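PDB 3DWO: probable outer membrane protein from Pseudomonas aeruginosa, which probably transports long-chain fatty acids or other hydrophobic compounds across the outer membrane, as a FadL-family beta-barrel channel. Local coordinates for residues Phe405-Thr413 / Arg423-Lys431. Numbering follows the deposited sequence.
With C8E ((hydroxyethyloxy)tri(ethyloxy)octane), chain F.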
loop_
_atom_site.group_PDB
_atom_site.type_symbol
_atom_site.label_atom_id
_atom_site.label_comp_id
_atom_site.label_asym_id
_atom_site.label_seq_id
_atom_site.Cartn_x
_atom_site.Cartn_y
_atom_site.Cartn_z
ATOM N N PHE A 405 8.952 -12.048 -5.123
ATOM C CA PHE A 405 10.380 -11.965 -4.875
ATOM C C PHE A 405 10.760 -10.497 -4.974
ATOM O O PHE A 405 10.684 -9.901 -6.047
ATOM C CB PHE A 405 11.172 -12.767 -5.913
ATOM C CG PHE A 405 10.780 -14.215 -5.997
ATOM C CD1 PHE A 405 9.734 -14.622 -6.825
ATOM C CD2 PHE A 405 11.453 -15.176 -5.243
ATOM C CE1 PHE A 405 9.365 -15.968 -6.903
ATOM C CE2 PHE A 405 11.093 -16.521 -5.312
ATOM C CZ PHE A 405 10.049 -16.918 -6.143
ATOM N N VAL A 406 11.161 -9.921 -3.848
ATOM C CA VAL A 406 11.544 -8.517 -3.788
ATOM C C VAL A 406 13.057 -8.429 -3.741
ATOM O O VAL A 406 13.697 -9.158 -2.991
ATOM C CB VAL A 406 10.973 -7.845 -2.520
ATOM C CG1 VAL A 406 11.230 -6.346 -2.556
ATOM C CG2 VAL A 406 9.484 -8.138 -2.408
ATOM N N LYS A 407 13.639 -7.551 -4.545
ATOM C CA LYS A 407 15.086 -7.432 -4.532
ATOM C C LYS A 407 15.534 -6.739 -3.251
ATOM O O LYS A 407 14.823 -5.898 -2.698
ATOM C CB LYS A 407 15.587 -6.644 -5.745
ATOM C CG LYS A 407 15.156 -5.196 -5.775
ATOM C CD LYS A 407 16.246 -4.315 -6.392
ATOM C CE LYS A 407 16.617 -4.757 -7.804
ATOM N NZ LYS A 407 17.713 -3.915 -8.372
ATOM N N GLU A 408 16.711 -7.119 -2.778
ATOM C CA GLU A 408 17.285 -6.534 -1.579
ATOM C C GLU A 408 17.630 -5.084 -1.919
ATOM O O GLU A 408 18.289 -4.815 -2.929
ATOM C CB GLU A 408 18.541 -7.314 -1.194
ATOM C CG GLU A 408 19.253 -6.812 0.038
ATOM C CD GLU A 408 20.465 -7.656 0.364
ATOM O OE1 GLU A 408 20.291 -8.853 0.680
ATOM O OE2 GLU A 408 21.592 -7.128 0.293
ATOM N N VAL A 409 17.175 -4.150 -1.091
ATOM C CA VAL A 409 17.439 -2.740 -1.344
ATOM C C VAL A 409 18.208 -2.060 -0.235
ATOM O O VAL A 409 18.177 -2.487 0.917
ATOM C CB VAL A 409 16.132 -1.942 -1.553
ATOM C CG1 VAL A 409 15.592 -2.182 -2.954
ATOM C CG2 VAL A 409 15.101 -2.353 -0.495
ATOM N N PRO A 410 18.921 -0.983 -0.576
ATOM C CA PRO A 410 19.701 -0.235 0.410
ATOM C C PRO A 410 18.863 0.822 1.121
ATOM O O PRO A 410 17.875 1.316 0.583
ATOM C CB PRO A 410 20.802 0.393 -0.436
ATOM C CG PRO A 410 20.063 0.705 -1.720
ATOM C CD PRO A 410 19.259 -0.561 -1.951
ATOM N N LEU A 411 19.256 1.136 2.347
ATOM C CA LEU A 411 18.614 2.168 3.140
ATOM C C LEU A 411 19.755 3.095 3.531
ATOM O O LEU A 411 20.676 2.689 4.239
ATOM C CB LEU A 411 17.955 1.582 4.393
ATOM C CG LEU A 411 16.483 1.181 4.263
ATOM C CD1 LEU A 411 16.303 0.244 3.100
ATOM C CD2 LEU A 411 16.020 0.518 5.546
ATOM N N LYS A 412 19.697 4.329 3.046
ATOM C CA LYS A 412 20.728 5.324 3.314
ATOM C C LYS A 412 20.060 6.543 3.919
ATOM O O LYS A 412 20.547 7.662 3.782
ATOM C CB LYS A 412 21.407 5.727 2.007
ATOM C CG LYS A 412 22.045 4.579 1.235
ATOM C CD LYS A 412 23.339 4.116 1.887
ATOM C CE LYS A 412 24.103 3.174 0.958
ATOM N NZ LYS A 412 25.434 2.790 1.513
ATOM N N THR A 413 18.941 6.304 4.590
ATOM C CA THR A 413 18.138 7.351 5.206
ATOM C C THR A 413 18.877 8.330 6.116
ATOM O O THR A 413 19.640 7.936 6.993
ATOM C CB THR A 413 16.988 6.728 6.014
ATOM O OG1 THR A 413 16.566 5.516 5.376
ATOM C CG2 THR A 413 15.804 7.687 6.080
ATOM N N ARG A 423 21.319 8.862 10.758
ATOM C CA ARG A 423 21.294 8.261 9.431
ATOM C C ARG A 423 21.442 6.750 9.475
ATOM O O ARG A 423 22.034 6.193 10.402
ATOM C CB ARG A 423 22.401 8.844 8.547
ATOM C CG ARG A 423 23.792 8.331 8.840
ATOM C CD ARG A 423 24.804 8.951 7.867
ATOM N NE ARG A 423 26.181 8.645 8.238
ATOM C CZ ARG A 423 26.799 7.499 7.970
ATOM N NH1 ARG A 423 26.168 6.538 7.314
ATOM N NH2 ARG A 423 28.049 7.310 8.377
ATOM N N LEU A 424 20.904 6.091 8.458
ATOM C CA LEU A 424 20.986 4.640 8.363
ATOM C C LEU A 424 21.959 4.247 7.254
ATOM O O LEU A 424 22.187 5.005 6.311
ATOM C CB LEU A 424 19.607 4.053 8.045
ATOM C CG LEU A 424 18.442 4.397 8.984
ATOM C CD1 LEU A 424 17.152 3.829 8.425
ATOM C CD2 LEU A 424 18.719 3.839 10.375
ATOM N N ASP A 425 22.538 3.062 7.380
ATOM C CA ASP A 425 23.439 2.544 6.360
ATOM C C ASP A 425 23.289 1.032 6.390
ATOM O O ASP A 425 23.980 0.349 7.144
ATOM C CB ASP A 425 24.888 2.917 6.647
ATOM C CG ASP A 425 25.832 2.428 5.559
ATOM O OD1 ASP A 425 27.064 2.476 5.766
ATOM O OD2 ASP A 425 25.334 2.002 4.493
ATOM N N GLY A 426 22.363 0.519 5.589
ATOM C CA GLY A 426 22.129 -0.909 5.558
ATOM C C GLY A 426 21.199 -1.303 4.432
ATOM O O GLY A 426 21.065 -0.579 3.449
ATOM N N ARG A 427 20.558 -2.458 4.566
ATOM C CA ARG A 427 19.645 -2.925 3.533
ATOM C C ARG A 427 18.483 -3.725 4.092
ATOM O O ARG A 427 18.593 -4.388 5.124
ATOM C CB ARG A 427 20.407 -3.757 2.505
ATOM C CG ARG A 427 21.394 -4.720 3.116
ATOM C CD ARG A 427 22.412 -5.189 2.090
ATOM N NE ARG A 427 22.930 -4.089 1.276
ATOM C CZ ARG A 427 22.459 -3.753 0.076
ATOM N NH1 ARG A 427 21.455 -4.433 -0.465
ATOM N NH2 ARG A 427 22.987 -2.730 -0.585
ATOM N N ALA A 428 17.360 -3.649 3.396
ATOM C CA ALA A 428 16.165 -4.353 3.811
ATOM C C ALA A 428 15.943 -5.539 2.900
ATOM O O ALA A 428 16.153 -5.462 1.687
ATOM C CB ALA A 428 14.964 -3.419 3.756
ATOM N N THR A 429 15.534 -6.645 3.500
ATOM C CA THR A 429 15.250 -7.852 2.758
ATOM C C THR A 429 13.795 -8.167 3.039
ATOM O O THR A 429 13.386 -8.254 4.198
ATOM C CB THR A 429 16.121 -9.025 3.225
ATOM O OG1 THR A 429 17.492 -8.762 2.900
ATOM C CG2 THR A 429 15.682 -10.309 2.535
ATOM N N SER A 430 13.016 -8.320 1.975
ATOM C CA SER A 430 11.599 -8.609 2.104
ATOM C C SER A 430 11.196 -9.792 1.257
ATOM O O SER A 430 11.839 -10.107 0.262
ATOM C CB SER A 430 10.766 -7.392 1.695
ATOM O OG SER A 430 10.975 -6.324 2.602
ATOM N N LYS A 431 10.114 -10.436 1.667
ATOM C CA LYS A 431 9.579 -11.594 0.973
ATOM C C LYS A 431 8.076 -11.554 1.157
ATOM O O LYS A 431 7.585 -11.118 2.198
ATOM C CB LYS A 431 10.144 -12.881 1.574
ATOM C CG LYS A 431 11.582 -13.156 1.181
ATOM C CD LYS A 431 12.400 -13.799 2.301
ATOM C CE LYS A 431 11.666 -14.945 2.989
ATOM N NZ LYS A 431 10.801 -14.455 4.098
HETATM C C2 C8E F . 13.254 -15.111 -8.723
HETATM C C3 C8E F . 14.517 -14.422 -8.993
HETATM C C4 C8E F . 14.846 -13.638 -7.809
HETATM C C5 C8E F . 15.192 -12.243 -8.225
HETATM C C6 C8E F . 14.891 -11.272 -7.172
HETATM C C7 C8E F . 13.666 -10.671 -7.692
HETATM C C8 C8E F . 13.699 -9.193 -7.551
HETATM O O9 C8E F . 13.272 -8.241 -8.522
HETATM C C10 C8E F . 13.915 -8.219 -9.783
HETATM C C11 C8E F . 13.242 -7.141 -10.584
HETATM O O HOH W 1 12.214 -11.972 -1.813
#
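Gly-426 O receives two donors from the facing strand: Leu-411 N, in a 2.7 Å bond with an N-H...O angle of 164°, and the weaker CA-H of Pro-410, whose CA lies 3.3 Å away. The amide approaches from above the carbonyl plane. Leu-411 O returns the bond to Gly-426 N, and Val-409 with Ala-428 forms the next hydrogen-bonded antiparallel pair. Proline fits the non-hydrogen-bonded site between them, opposite Arg-427, where no N-H is needed toward strand 423-431.

The side chains sort by face. Leu-411 CD1 rests 4.0 Å from Ala-428 CB on the buried side, where Ala-428 also touches Pro-374. Farther along, Leu-424 CD1 packs beside Thr-413 OG1 at 3.5 Å, the two side chains running alongside each other; that hydroxyl is bonded to Arg-369 O. On the other face Lys-412 lies beside Asp-425. A bend at chi2 (-75°) sends the chain out alongside Asp-425, and Lys-412 NZ meets Asp-425 OD2 at 3.1 Å in a salt bridge, from above the carboxylate plane. Glu-408 crosses Arg-427 nearly at a right angle, although the placement of its carboxylate is doubtful.

On the N-terminal side of Glu-408 the ladder opens, and a water bridges the strands, accepting from Val-406 N at 3.1 Å and donating to Ser-430 O at 2.8 Å. Nearby, a carbon of the bound detergent's tail, C2, lies over one face of the Phe-405 ring, toward its rim. Strand 423-441 pairs on its other edge with strand 44-63, the first of the barrel, so this interrupted antiparallel hairpin is the last of the FadL-family beta barrel and lies next to the seam that closes it.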